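Local coordinates for protein V-type ATP synthase alpha chain (Nanoarchaeum equitans Kin4-M, PDB 5BN3) that belongs to the alpha/beta family of rotary ATPase subunits and carries a P-loop-type nucleotide-binding domain, which holds adenosine-5'-diphosphate in this model, at residues K186-K191 against G305-D310; E192-N197 against S360-T365; I246-G251 against I281-T286; C250-N255 against A319-R324. All coordinates share one frame; numbering follows the deposited sequence.

Interaction 1. Residues K186-K191 against G305-D310; sequences KPRPYK and GEYFRD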
loop_
_atom_site.group_PDB
_atom_site.type_symbol
_atom_site.label_atom_id
_atom_site.label_comp_id
_atom_site.label_asym_id
_atom_site.label_seq_id
_atom_site.Cartn_x
_atom_site.Cartn_y
_atom_site.Cartn_z
ATOM N N LYS A 186 -1.210 -36.444 13.521
ATOM C CA LYS A 186 0.028 -37.109 13.908
ATOM C C LYS A 186 0.636 -37.833 12.716
ATOM O O LYS A 186 0.014 -38.736 12.153
ATOM C CB LYS A 186 -0.250 -38.104 15.035
ATOM C CG LYS A 186 0.975 -38.809 15.587
ATOM C CD LYS A 186 0.576 -39.703 16.754
ATOM C CE LYS A 186 1.763 -40.472 17.307
ATOM N NZ LYS A 186 1.356 -41.385 18.412
ATOM N N PRO A 187 1.853 -37.431 12.321
ATOM C CA PRO A 187 2.549 -38.062 11.193
ATOM C C PRO A 187 2.820 -39.536 11.470
ATOM O O PRO A 187 3.222 -39.876 12.584
ATOM C CB PRO A 187 3.878 -37.300 11.131
ATOM C CG PRO A 187 3.599 -35.988 11.796
ATOM C CD PRO A 187 2.610 -36.296 12.880
ATOM N N ARG A 188 2.596 -40.397 10.483
ATOM C CA ARG A 188 2.831 -41.827 10.663
ATOM C C ARG A 188 4.319 -42.156 10.601
ATOM O O ARG A 188 5.023 -41.713 9.690
ATOM C CB ARG A 188 2.038 -42.643 9.635
ATOM C CG ARG A 188 0.530 -42.608 9.873
ATOM C CD ARG A 188 -0.247 -43.370 8.806
ATOM N NE ARG A 188 0.160 -44.772 8.706
ATOM C CZ ARG A 188 -0.297 -45.747 9.487
ATOM N NH1 ARG A 188 -1.177 -45.482 10.443
ATOM N NH2 ARG A 188 0.130 -46.989 9.313
ATOM N N PRO A 189 4.800 -42.941 11.577
ATOM C CA PRO A 189 6.224 -43.264 11.716
ATOM C C PRO A 189 6.755 -44.128 10.580
ATOM O O PRO A 189 5.995 -44.840 9.920
ATOM C CB PRO A 189 6.276 -44.055 13.028
ATOM C CG PRO A 189 4.915 -44.657 13.152
ATOM C CD PRO A 189 3.980 -43.618 12.597
ATOM N N TYR A 190 8.063 -44.044 10.364
ATOM C CA TYR A 190 8.766 -44.861 9.382
ATOM C C TYR A 190 10.178 -45.067 9.906
ATOM O O TYR A 190 10.520 -44.552 10.971
ATOM C CB TYR A 190 8.788 -44.169 8.014
ATOM C CG TYR A 190 9.289 -42.745 8.052
ATOM C CD1 TYR A 190 8.414 -41.689 8.254
ATOM C CD2 TYR A 190 10.635 -42.457 7.875
ATOM C CE1 TYR A 190 8.862 -40.390 8.288
ATOM C CE2 TYR A 190 11.092 -41.159 7.906
ATOM C CZ TYR A 190 10.201 -40.130 8.113
ATOM O OH TYR A 190 10.652 -38.834 8.144
ATOM N N LYS A 191 11.004 -45.806 9.172
ATOM C CA LYS A 191 12.360 -46.083 9.646
ATOM C C LYS A 191 13.363 -44.987 9.299
ATOM O O LYS A 191 14.042 -44.467 10.183
ATOM C CB LYS A 191 12.848 -47.455 9.170
ATOM C CG LYS A 191 12.236 -48.610 9.948
ATOM C CD LYS A 191 12.968 -49.915 9.685
ATOM C CE LYS A 191 12.559 -50.977 10.692
ATOM N NZ LYS A 191 13.302 -52.251 10.495
ATOM N N GLY A 305 -2.516 -40.972 2.741
ATOM C CA GLY A 305 -1.359 -41.081 1.866
ATOM C C GLY A 305 -0.201 -41.797 2.527
ATOM O O GLY A 305 0.448 -42.646 1.910
ATOM N N GLU A 306 0.058 -41.449 3.785
ATOM C CA GLU A 306 1.110 -42.094 4.559
ATOM C C GLU A 306 0.794 -43.570 4.763
ATOM O O GLU A 306 1.693 -44.407 4.759
ATOM C CB GLU A 306 1.258 -41.416 5.923
ATOM C CG GLU A 306 1.864 -40.024 5.890
ATOM C CD GLU A 306 1.915 -39.397 7.270
ATOM O OE1 GLU A 306 0.981 -39.641 8.066
ATOM O OE2 GLU A 306 2.886 -38.669 7.563
ATOM N N TYR A 307 -0.487 -43.873 4.952
ATOM C CA TYR A 307 -0.941 -45.242 5.191
ATOM C C TYR A 307 -0.608 -46.166 4.025
ATOM O O TYR A 307 -0.104 -47.271 4.221
ATOM C CB TYR A 307 -2.448 -45.256 5.476
ATOM C CG TYR A 307 -3.074 -46.633 5.510
ATOM C CD1 TYR A 307 -2.751 -47.543 6.507
ATOM C CD2 TYR A 307 -4.005 -47.014 4.554
ATOM C CE1 TYR A 307 -3.329 -48.801 6.542
ATOM C CE2 TYR A 307 -4.586 -48.268 4.581
ATOM C CZ TYR A 307 -4.245 -49.155 5.577
ATOM O OH TYR A 307 -4.823 -50.402 5.606
ATOM N N PHE A 308 -0.886 -45.713 2.809
ATOM C CA PHE A 308 -0.578 -46.519 1.634
ATOM C C PHE A 308 0.921 -46.518 1.345
ATOM O O PHE A 308 1.457 -47.485 0.803
ATOM C CB PHE A 308 -1.388 -46.047 0.426
ATOM C CG PHE A 308 -2.814 -46.519 0.435
ATOM C CD1 PHE A 308 -3.132 -47.808 0.029
ATOM C CD2 PHE A 308 -3.839 -45.680 0.849
ATOM C CE1 PHE A 308 -4.445 -48.252 0.034
ATOM C CE2 PHE A 308 -5.153 -46.116 0.856
ATOM C CZ PHE A 308 -5.457 -47.405 0.449
ATOM N N ARG A 309 1.594 -45.432 1.716
ATOM C CA ARG A 309 3.051 -45.372 1.651
ATOM C C ARG A 309 3.665 -46.450 2.542
ATOM O O ARG A 309 4.642 -47.101 2.168
ATOM C CB ARG A 309 3.544 -43.993 2.092
ATOM C CG ARG A 309 5.061 -43.861 2.161
ATOM C CD ARG A 309 5.463 -42.762 3.125
ATOM N NE ARG A 309 5.090 -43.096 4.500
ATOM C CZ ARG A 309 5.193 -42.263 5.530
ATOM N NH1 ARG A 309 5.657 -41.033 5.350
ATOM N NH2 ARG A 309 4.825 -42.657 6.740
ATOM N N ASP A 310 3.077 -46.641 3.720
ATOM C CA ASP A 310 3.579 -47.616 4.684
ATOM C C ASP A 310 3.433 -49.062 4.201
ATOM O O ASP A 310 4.078 -49.967 4.729
ATOM C CB ASP A 310 2.872 -47.433 6.032
ATOM C CG ASP A 310 3.237 -46.129 6.714
ATOM O OD1 ASP A 310 4.289 -45.542 6.377
ATOM O OD2 ASP A 310 2.473 -45.697 7.604
HETATM O O HOH W 1 5.257 -39.356 7.778
HETATM O O HOH W 2 3.438 -45.967 9.867
HETATM O O HOH W 3 6.323 -46.549 7.637
#
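Arg188 and Glu306 both start with CG anti to the carbonyl carbon (chi1 -69° in Arg188), and a bend at chi3 of Arg188 (58°) then turns its NE back toward Asp310. NE meets OD2 of Asp310 at 2.7 Å, the short arm of a salt bridge, while NH2 of Arg188 adds a weak bond of 3.2 Å to the same oxygen. CD1 of Tyr307 lies over one face of this guanidinium, near its rim, 4.1 Å from NH2 of Arg188. The backbone of Arg188 is gripped as well. Its N donates to OE1 of Glu306 (3.0 Å), approaching from above the carboxylate plane, and its carbonyl O receives NH2 of Arg309 at 3.1 Å. Arg309 in turn holds Asp310 side-on, NE (3.2 Å) and NH2 (3.0 Å) both converging on OD1. Asp310 is thus shared by two arginines, one on each carboxylate oxygen, an arrangement that would be expected to stabilise its negative charge. Two waters bridge Pro189 O to this carboxylate, and a third joins Arg188 O, Glu306 OE2 and Arg309 NH1. The network pins the loop between strands 180-183 and 192-193 to the C-terminal end of helix 293-309. Arg359 gives Glu306 OE1 a second partner, Ile145 of strand 140-145 packs on Arg188, Tyr307 and Asp310, and Val363 of strand 361-364 touches Tyr190 and Arg309.

Interaction 2. Residues E192-N197 against S360-T365; sequences EKLDYN and SGRVRT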
loop_
_atom_site.group_PDB
_atom_site.type_symbol
_atom_site.label_atom_id
_atom_site.label_comp_id
_atom_site.label_asym_id
_atom_site.label_seq_id
_atom_site.Cartn_x
_atom_site.Cartn_y
_atom_site.Cartn_z
ATOM N N GLU A 192 13.457 -44.633 8.020
ATOM C CA GLU A 192 14.347 -43.546 7.612
ATOM C C GLU A 192 13.964 -42.932 6.269
ATOM O O GLU A 192 13.374 -43.595 5.409
ATOM C CB GLU A 192 15.808 -44.015 7.579
ATOM C CG GLU A 192 16.155 -44.943 6.424
ATOM C CD GLU A 192 17.583 -45.457 6.500
ATOM O OE1 GLU A 192 18.086 -45.653 7.627
ATOM O OE2 GLU A 192 18.202 -45.666 5.435
ATOM N N LYS A 193 14.299 -41.658 6.102
ATOM C CA LYS A 193 14.110 -40.971 4.834
ATOM C C LYS A 193 15.137 -41.494 3.841
ATOM O O LYS A 193 16.306 -41.669 4.185
ATOM C CB LYS A 193 14.296 -39.466 5.025
ATOM C CG LYS A 193 13.546 -38.902 6.225
ATOM C CD LYS A 193 13.958 -37.464 6.526
ATOM C CE LYS A 193 13.333 -36.964 7.826
ATOM N NZ LYS A 193 13.760 -37.767 9.007
ATOM N N LEU A 194 14.700 -41.757 2.614
ATOM C CA LEU A 194 15.603 -42.250 1.580
ATOM C C LEU A 194 15.919 -41.143 0.585
ATOM O O LEU A 194 15.199 -40.146 0.504
ATOM C CB LEU A 194 14.989 -43.447 0.848
ATOM C CG LEU A 194 14.719 -44.719 1.655
ATOM C CD1 LEU A 194 14.146 -45.818 0.766
ATOM C CD2 LEU A 194 15.988 -45.191 2.335
ATOM N N ASP A 195 17.001 -41.315 -0.168
ATOM C CA ASP A 195 17.347 -40.367 -1.216
ATOM C C ASP A 195 16.359 -40.481 -2.363
ATOM O O ASP A 195 15.750 -41.535 -2.566
ATOM C CB ASP A 195 18.761 -40.630 -1.734
ATOM C CG ASP A 195 19.825 -40.339 -0.695
ATOM O OD1 ASP A 195 19.542 -39.574 0.251
ATOM O OD2 ASP A 195 20.948 -40.871 -0.831
ATOM N N TYR A 196 16.196 -39.394 -3.109
ATOM C CA TYR A 196 15.427 -39.452 -4.342
ATOM C C TYR A 196 16.112 -40.426 -5.288
ATOM O O TYR A 196 17.313 -40.679 -5.173
ATOM C CB TYR A 196 15.300 -38.066 -4.966
ATOM C CG TYR A 196 14.431 -37.141 -4.153
ATOM C CD1 TYR A 196 13.238 -37.589 -3.603
ATOM C CD2 TYR A 196 14.808 -35.827 -3.919
ATOM C CE1 TYR A 196 12.438 -36.751 -2.855
ATOM C CE2 TYR A 196 14.014 -34.982 -3.170
ATOM C CZ TYR A 196 12.830 -35.452 -2.640
ATOM O OH TYR A 196 12.030 -34.621 -1.893
ATOM N N ASN A 197 15.347 -40.967 -6.223
ATOM C CA ASN A 197 15.752 -42.166 -6.929
ATOM C C ASN A 197 15.284 -42.133 -8.370
ATOM O O ASN A 197 16.001 -42.521 -9.294
ATOM C CB ASN A 197 15.108 -43.357 -6.215
ATOM C CG ASN A 197 15.507 -44.685 -6.804
ATOM O OD1 ASN A 197 16.555 -44.810 -7.438
ATOM N ND2 ASN A 197 14.677 -45.697 -6.587
ATOM N N SER A 360 5.561 -35.364 3.024
ATOM C CA SER A 360 5.982 -35.937 1.751
ATOM C C SER A 360 7.348 -36.578 1.924
ATOM O O SER A 360 8.023 -36.354 2.931
ATOM C CB SER A 360 6.052 -34.863 0.668
ATOM O OG SER A 360 7.121 -33.968 0.912
ATOM N N GLY A 361 7.754 -37.387 0.954
ATOM C CA GLY A 361 9.070 -37.994 1.004
ATOM C C GLY A 361 9.065 -39.464 0.652
ATOM O O GLY A 361 8.036 -40.134 0.744
ATOM N N ARG A 362 10.225 -39.955 0.233
ATOM C CA ARG A 362 10.429 -41.373 -0.013
ATOM C C ARG A 362 11.090 -41.969 1.226
ATOM O O ARG A 362 12.059 -41.411 1.746
ATOM C CB ARG A 362 11.322 -41.554 -1.242
ATOM C CG ARG A 362 11.602 -42.992 -1.624
ATOM C CD ARG A 362 12.253 -43.060 -2.994
ATOM N NE ARG A 362 13.643 -43.501 -2.934
ATOM C CZ ARG A 362 14.023 -44.772 -2.985
ATOM N NH1 ARG A 362 13.116 -45.733 -3.086
ATOM N NH2 ARG A 362 15.309 -45.082 -2.929
ATOM N N VAL A 363 10.554 -43.080 1.724
ATOM C CA VAL A 363 11.023 -43.618 2.999
ATOM C C VAL A 363 11.250 -45.124 2.986
ATOM O O VAL A 363 10.745 -45.841 2.119
ATOM C CB VAL A 363 10.033 -43.306 4.153
ATOM C CG1 VAL A 363 9.778 -41.815 4.270
ATOM C CG2 VAL A 363 8.723 -44.048 3.943
ATOM N N ARG A 364 12.028 -45.587 3.958
ATOM C CA ARG A 364 12.060 -46.995 4.311
ATOM C C ARG A 364 10.953 -47.199 5.340
ATOM O O ARG A 364 10.983 -46.600 6.417
ATOM C CB ARG A 364 13.411 -47.363 4.922
ATOM C CG ARG A 364 13.600 -48.850 5.165
ATOM C CD ARG A 364 13.729 -49.605 3.853
ATOM N NE ARG A 364 14.901 -49.176 3.093
ATOM C CZ ARG A 364 15.180 -49.571 1.855
ATOM N NH1 ARG A 364 14.370 -50.408 1.224
ATOM N NH2 ARG A 364 16.270 -49.125 1.245
ATOM N N THR A 365 9.966 -48.023 5.001
ATOM C CA THR A 365 8.816 -48.247 5.876
ATOM C C THR A 365 9.187 -49.065 7.110
ATOM O O THR A 365 10.282 -49.616 7.188
ATOM C CB THR A 365 7.670 -48.956 5.130
ATOM O OG1 THR A 365 8.079 -50.280 4.766
ATOM C CG2 THR A 365 7.292 -48.184 3.880
HETATM O O HOH W 4 12.778 -38.531 0.421
HETATM O O HOH W 5 9.275 -34.338 -0.354
#
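Arg362 reaches across to the loop after Glu192 and Lys193, where its NE donates to Asp195 O at 2.9 Å in an almost straight bond (176°). That carbonyl lies in the guanidinium plane, and the flat group is sandwiched: CD1 of Leu194 sits over one face and CB of Asn197 over the other, 3.6 Å from Arg362 NE. Leu194 CD1 also lies over the guanidinium of Arg364, so a single methyl lies against two arginines. The backbones pair as a short antiparallel ladder. Arg364 N donates to Glu192 O (2.8 Å) in the hydrogen-bonded pair, and beyond the non-hydrogen-bonded pair Lys193-Val363, Leu194 N donates to Arg362 O (2.8 Å). Where the strands part, a water takes over, accepting from Arg362 N and donating to Leu194 O, each at 2.9 Å. A second water donates to Ser360 OG and lies 3.2 Å from Tyr196 OH; Ser360 OG is also bonded to Tyr357 O. Strand 192-193 thus adds a short arm to the mixed sheet of the nucleotide-binding domain, next to strand 361-364, which pairs with strand 370-379 through Gly361 and Val363, while Tyr196 meets Phe429 edge-to-face.

Interaction 3. Residues I246-G251 against I281-T286; sequences IYIGCG and ILIANT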
loop_
_atom_site.group_PDB
_atom_site.type_symbol
_atom_site.label_atom_id
_atom_site.label_comp_id
_atom_site.label_asym_id
_atom_site.label_seq_id
_atom_site.Cartn_x
_atom_site.Cartn_y
_atom_site.Cartn_z
ATOM N N ILE A 246 -4.590 -39.690 -4.355
ATOM C CA ILE A 246 -5.539 -39.060 -3.446
ATOM C C ILE A 246 -5.790 -37.620 -3.870
ATOM O O ILE A 246 -4.878 -36.792 -3.851
ATOM C CB ILE A 246 -5.024 -39.090 -2.002
ATOM C CG1 ILE A 246 -4.859 -40.541 -1.552
ATOM C CG2 ILE A 246 -5.978 -38.353 -1.073
ATOM C CD1 ILE A 246 -3.998 -40.697 -0.340
ATOM N N TYR A 247 -7.025 -37.325 -4.266
ATOM C CA TYR A 247 -7.383 -35.970 -4.665
ATOM C C TYR A 247 -8.161 -35.281 -3.550
ATOM O O TYR A 247 -9.261 -35.710 -3.194
ATOM C CB TYR A 247 -8.208 -35.974 -5.956
ATOM C CG TYR A 247 -8.245 -34.628 -6.642
ATOM C CD1 TYR A 247 -9.161 -33.659 -6.264
ATOM C CD2 TYR A 247 -7.359 -34.328 -7.666
ATOM C CE1 TYR A 247 -9.192 -32.426 -6.885
ATOM C CE2 TYR A 247 -7.385 -33.100 -8.295
ATOM C CZ TYR A 247 -8.302 -32.153 -7.900
ATOM O OH TYR A 247 -8.328 -30.928 -8.524
ATOM N N ILE A 248 -7.586 -34.217 -3.000
ATOM C CA ILE A 248 -8.257 -33.448 -1.963
ATOM C C ILE A 248 -8.869 -32.176 -2.538
ATOM O O ILE A 248 -8.152 -31.247 -2.921
ATOM C CB ILE A 248 -7.294 -33.063 -0.821
ATOM C CG1 ILE A 248 -6.480 -34.280 -0.372
ATOM C CG2 ILE A 248 -8.067 -32.476 0.349
ATOM C CD1 ILE A 248 -5.503 -33.979 0.752
ATOM N N GLY A 249 -10.195 -32.141 -2.603
ATOM C CA GLY A 249 -10.900 -30.928 -2.965
ATOM C C GLY A 249 -11.094 -30.079 -1.725
ATOM O O GLY A 249 -12.072 -30.247 -0.994
ATOM N N CYS A 250 -10.152 -29.172 -1.487
ATOM C CA CYS A 250 -10.171 -28.338 -0.295
ATOM C C CYS A 250 -10.774 -26.970 -0.598
ATOM O O CYS A 250 -10.095 -26.090 -1.123
ATOM C CB CYS A 250 -8.751 -28.187 0.260
ATOM S SG CYS A 250 -8.616 -27.211 1.777
ATOM N N GLY A 251 -12.056 -26.808 -0.276
ATOM C CA GLY A 251 -12.734 -25.532 -0.413
ATOM C C GLY A 251 -12.983 -25.071 -1.837
ATOM O O GLY A 251 -13.056 -23.868 -2.089
ATOM N N ILE A 281 -8.748 -42.159 -4.395
ATOM C CA ILE A 281 -9.548 -41.790 -3.230
ATOM C C ILE A 281 -9.868 -40.301 -3.302
ATOM O O ILE A 281 -8.970 -39.476 -3.486
ATOM C CB ILE A 281 -8.802 -42.080 -1.916
ATOM C CG1 ILE A 281 -8.392 -43.552 -1.850
ATOM C CG2 ILE A 281 -9.664 -41.715 -0.715
ATOM C CD1 ILE A 281 -7.546 -43.895 -0.645
ATOM N N LEU A 282 -11.145 -39.960 -3.158
ATOM C CA LEU A 282 -11.581 -38.570 -3.239
ATOM C C LEU A 282 -11.978 -38.035 -1.870
ATOM O O LEU A 282 -12.782 -38.645 -1.163
ATOM C CB LEU A 282 -12.761 -38.426 -4.204
ATOM C CG LEU A 282 -12.548 -38.774 -5.678
ATOM C CD1 LEU A 282 -13.747 -38.343 -6.512
ATOM C CD2 LEU A 282 -11.286 -38.127 -6.198
ATOM N N ILE A 283 -11.403 -36.895 -1.497
ATOM C CA ILE A 283 -11.785 -36.207 -0.268
ATOM C C ILE A 283 -12.328 -34.824 -0.611
ATOM O O ILE A 283 -11.598 -33.963 -1.106
ATOM C CB ILE A 283 -10.599 -36.095 0.698
ATOM C CG1 ILE A 283 -10.130 -37.496 1.089
ATOM C CG2 ILE A 283 -10.989 -35.308 1.937
ATOM C CD1 ILE A 283 -8.772 -37.529 1.707
ATOM N N ALA A 284 -13.614 -34.619 -0.346
ATOM C CA ALA A 284 -14.295 -33.403 -0.775
ATOM C C ALA A 284 -14.838 -32.585 0.386
ATOM O O ALA A 284 -15.747 -33.024 1.089
ATOM C CB ALA A 284 -15.423 -33.742 -1.735
ATOM N N ASN A 285 -14.281 -31.395 0.576
ATOM C CA ASN A 285 -14.901 -30.399 1.436
ATOM C C ASN A 285 -15.043 -29.113 0.635
ATOM O O ASN A 285 -14.137 -28.281 0.609
ATOM C CB ASN A 285 -14.087 -30.163 2.706
ATOM C CG ASN A 285 -14.919 -29.560 3.824
ATOM O OD1 ASN A 285 -15.662 -30.265 4.507
ATOM N ND2 ASN A 285 -14.799 -28.250 4.013
ATOM N N THR A 286 -16.188 -28.972 -0.028
ATOM C CA THR A 286 -16.418 -27.883 -0.970
ATOM C C THR A 286 -16.433 -26.514 -0.302
ATOM O O THR A 286 -16.475 -26.409 0.924
ATOM C CB THR A 286 -17.723 -28.091 -1.760
ATOM O OG1 THR A 286 -18.836 -28.082 -0.859
ATOM C CG2 THR A 286 -17.684 -29.418 -2.492
#
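Ile246 pairs with Ile281 at the start of two parallel strands that run side by side, their axes 4.8 Å apart and only 7° from alignment. Its CA makes a CA-H...O contact to Ile281 O, and its CG2 crosses at 4.0 Å to CD1 of Ile283, two residues further along the partner strand and on the same face. Tyr247 then uses both backbone groups: N donates to Ile281 O (3.0 Å) and O accepts from Ile283 N (3.0 Å) in a nearly linear bond (179°). On the face shared with Leu282, its CB touches CD2 of that leucine at 3.8 Å, but CG stands anti to the backbone N (chi1 -162°) and the ring leads away from the partner strand. Ile248 returns to the Ile246 side, its CG2 near CG2 of Ile283. Gly249 repeats the ladder, its N on Ile283 O (2.7 Å) and its O taking Asn285 N (2.9 Å). Cys250 makes little contact here, and Gly251 N closes the series on Asn285 O at 2.7 Å. The pair belongs to a beta-alpha-beta crossover, strand 244-250, helix 254-263, strand 280-285. That helix packs on the Tyr247-Leu282-Ala284 face through Met257, Val260 and Leu261, helix 293-309 lies on Ile281 and Ile283, and strand 314-320 flanks strand 244-250, with Val317 against Ile246 and Ile248.

Interaction 4. Residues C250-N255 against A319-R324; sequences CGERGN and ADSTSR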
loop_
_atom_site.group_PDB
_atom_site.type_symbol
_atom_site.label_atom_id
_atom_site.label_comp_id
_atom_site.label_asym_id
_atom_site.label_seq_id
_atom_site.Cartn_x
_atom_site.Cartn_y
_atom_site.Cartn_z
ATOM N N CYS A 250 -10.152 -29.172 -1.487
ATOM C CA CYS A 250 -10.171 -28.338 -0.295
ATOM C C CYS A 250 -10.774 -26.970 -0.598
ATOM O O CYS A 250 -10.095 -26.090 -1.123
ATOM C CB CYS A 250 -8.751 -28.187 0.260
ATOM S SG CYS A 250 -8.616 -27.211 1.777
ATOM N N GLY A 251 -12.056 -26.808 -0.276
ATOM C CA GLY A 251 -12.734 -25.532 -0.413
ATOM C C GLY A 251 -12.983 -25.071 -1.837
ATOM O O GLY A 251 -13.056 -23.868 -2.089
ATOM N N GLU A 252 -13.123 -26.016 -2.767
ATOM C CA GLU A 252 -13.389 -25.677 -4.168
ATOM C C GLU A 252 -14.794 -26.080 -4.620
ATOM O O GLU A 252 -15.671 -26.309 -3.788
ATOM C CB GLU A 252 -12.329 -26.292 -5.088
ATOM C CG GLU A 252 -10.938 -25.706 -4.901
ATOM C CD GLU A 252 -10.868 -24.233 -5.263
ATOM O OE1 GLU A 252 -11.473 -23.836 -6.281
ATOM O OE2 GLU A 252 -10.206 -23.468 -4.530
ATOM N N ARG A 253 -15.001 -26.160 -5.934
ATOM C CA ARG A 253 -16.339 -26.376 -6.497
ATOM C C ARG A 253 -16.843 -27.812 -6.357
ATOM O O ARG A 253 -16.090 -28.769 -6.556
ATOM C CB ARG A 253 -16.384 -25.957 -7.973
ATOM C CG ARG A 253 -16.046 -24.487 -8.212
ATOM C CD ARG A 253 -16.087 -24.120 -9.692
ATOM N NE ARG A 253 -15.612 -22.753 -9.914
ATOM C CZ ARG A 253 -14.343 -22.429 -10.144
ATOM N NH1 ARG A 253 -13.416 -23.374 -10.197
ATOM N NH2 ARG A 253 -14.000 -21.164 -10.326
ATOM N N GLY A 254 -18.124 -27.951 -6.025
ATOM C CA GLY A 254 -18.747 -29.258 -5.917
ATOM C C GLY A 254 -18.751 -29.994 -7.242
ATOM O O GLY A 254 -18.526 -31.205 -7.288
ATOM N N ASN A 255 -18.997 -29.259 -8.323
ATOM C CA ASN A 255 -19.027 -29.843 -9.662
ATOM C C ASN A 255 -17.707 -30.487 -10.084
ATOM O O ASN A 255 -17.696 -31.402 -10.905
ATOM C CB ASN A 255 -19.442 -28.792 -10.696
ATOM C CG ASN A 255 -20.947 -28.653 -10.818
ATOM O OD1 ASN A 255 -21.692 -29.605 -10.577
ATOM N ND2 ASN A 255 -21.401 -27.464 -11.200
ATOM N N ALA A 319 -3.680 -31.466 -3.673
ATOM C CA ALA A 319 -4.483 -30.615 -2.795
ATOM C C ALA A 319 -4.909 -29.329 -3.501
ATOM O O ALA A 319 -4.074 -28.483 -3.820
ATOM C CB ALA A 319 -3.721 -30.295 -1.521
ATOM N N ASP A 320 -6.214 -29.187 -3.718
ATOM C CA ASP A 320 -6.782 -28.078 -4.480
ATOM C C ASP A 320 -7.969 -27.504 -3.705
ATOM O O ASP A 320 -9.047 -28.091 -3.716
ATOM C CB ASP A 320 -7.246 -28.607 -5.847
ATOM C CG ASP A 320 -7.855 -27.532 -6.731
ATOM O OD1 ASP A 320 -7.563 -26.335 -6.527
ATOM O OD2 ASP A 320 -8.624 -27.889 -7.653
ATOM N N SER A 321 -7.793 -26.369 -3.029
ATOM C CA SER A 321 -6.559 -25.590 -3.032
ATOM C C SER A 321 -6.109 -25.274 -1.605
ATOM O O SER A 321 -6.940 -25.106 -0.709
ATOM C CB SER A 321 -6.782 -24.288 -3.807
ATOM O OG SER A 321 -5.918 -23.264 -3.352
ATOM N N THR A 322 -4.797 -25.177 -1.396
ATOM C CA THR A 322 -4.247 -24.927 -0.061
ATOM C C THR A 322 -4.564 -23.537 0.490
ATOM O O THR A 322 -4.534 -23.321 1.699
ATOM C CB THR A 322 -2.723 -25.156 -0.012
ATOM O OG1 THR A 322 -2.068 -24.246 -0.906
ATOM C CG2 THR A 322 -2.393 -26.583 -0.407
ATOM N N SER A 323 -4.863 -22.597 -0.398
ATOM C CA SER A 323 -5.262 -21.258 0.018
ATOM C C SER A 323 -6.562 -21.257 0.831
ATOM O O SER A 323 -6.764 -20.397 1.687
ATOM C CB SER A 323 -5.408 -20.343 -1.198
ATOM O OG SER A 323 -4.191 -20.269 -1.916
ATOM N N ARG A 324 -7.438 -22.221 0.562
ATOM C CA ARG A 324 -8.719 -22.306 1.263
ATOM C C ARG A 324 -8.510 -22.780 2.697
ATOM O O ARG A 324 -9.234 -22.380 3.608
ATOM C CB ARG A 324 -9.675 -23.248 0.525
ATOM C CG ARG A 324 -9.827 -22.946 -0.962
ATOM C CD ARG A 324 -10.168 -21.489 -1.204
ATOM N NE ARG A 324 -10.141 -21.168 -2.627
ATOM C CZ ARG A 324 -9.803 -19.982 -3.121
ATOM N NH1 ARG A 324 -9.458 -18.994 -2.306
ATOM N NH2 ARG A 324 -9.806 -19.787 -4.432
HETATM O O HOH W 6 -8.618 -24.258 -8.223
#
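Cys250 and Arg324 meet closely: the carbonyl O of Cys250 lies 3.2 Å from CG of Arg324, and with no side chain on Gly251, CB of the arginine comes to 3.9 Å from Gly251 CA. The same carbonyl accepts from Ser321 N (3.0 Å), while Cys250 N donates to Asp320 O (2.7 Å) from above the carbonyl plane. A bend at chi2 (-64°) turns CD of Glu252 toward Arg324, and OE2 accepts from Arg324 NE at 3.0 Å in a salt bridge; NE meets OE2 on its syn side, tilted out of the carboxylate plane, and the two side chains cross at about a right angle. In this P-loop-type domain the neighbouring parallel strands 244-250 and 314-320 both end here, at their C-terminal ends, and give way to loop and helix. A cis peptide precedes Ser321, whose OG caps helix 322-335 by accepting from Ser323 N and also bonds Ser380 OG. The carboxylate pair is looser. The planes of Glu252 and Asp320 are nearly parallel (7° apart), with Glu252 OE2 and Asp320 OD1 4.4 Å apart, and a water that donates to Asp320 OD1 (2.9 Å) gives Glu252 OE1 only a weak bond. Thr230 holds the other oxygen of Asp320, and Tyr256 of the neighbouring NEQ263 chain makes a cation-pi contact with Arg324.

Interactions 3 and 4 meet at Cys250 and Gly251, their centres about 7 Å apart, and are joined further by Ile248 O to Asp320 N (2.9 Å). They lie on the nucleotide side of the domain: the side chain of Asp320 is about 5 Å from adenosine-5'-diphosphate, that of Glu252 about 4 Å from a magnesium ion. Interactions 1 and 2 sit away from this end, centres about 11 Å apart, and are linked where Lys191 N meets Arg364 O at 2.9 Å. Interaction 1 also touches interaction 3, Phe308 CE2 packing on Ile281 CD1 (3.6 Å), whereas interactions 2 and 4, both reaching the same sheet, have centres about 28 Å apart.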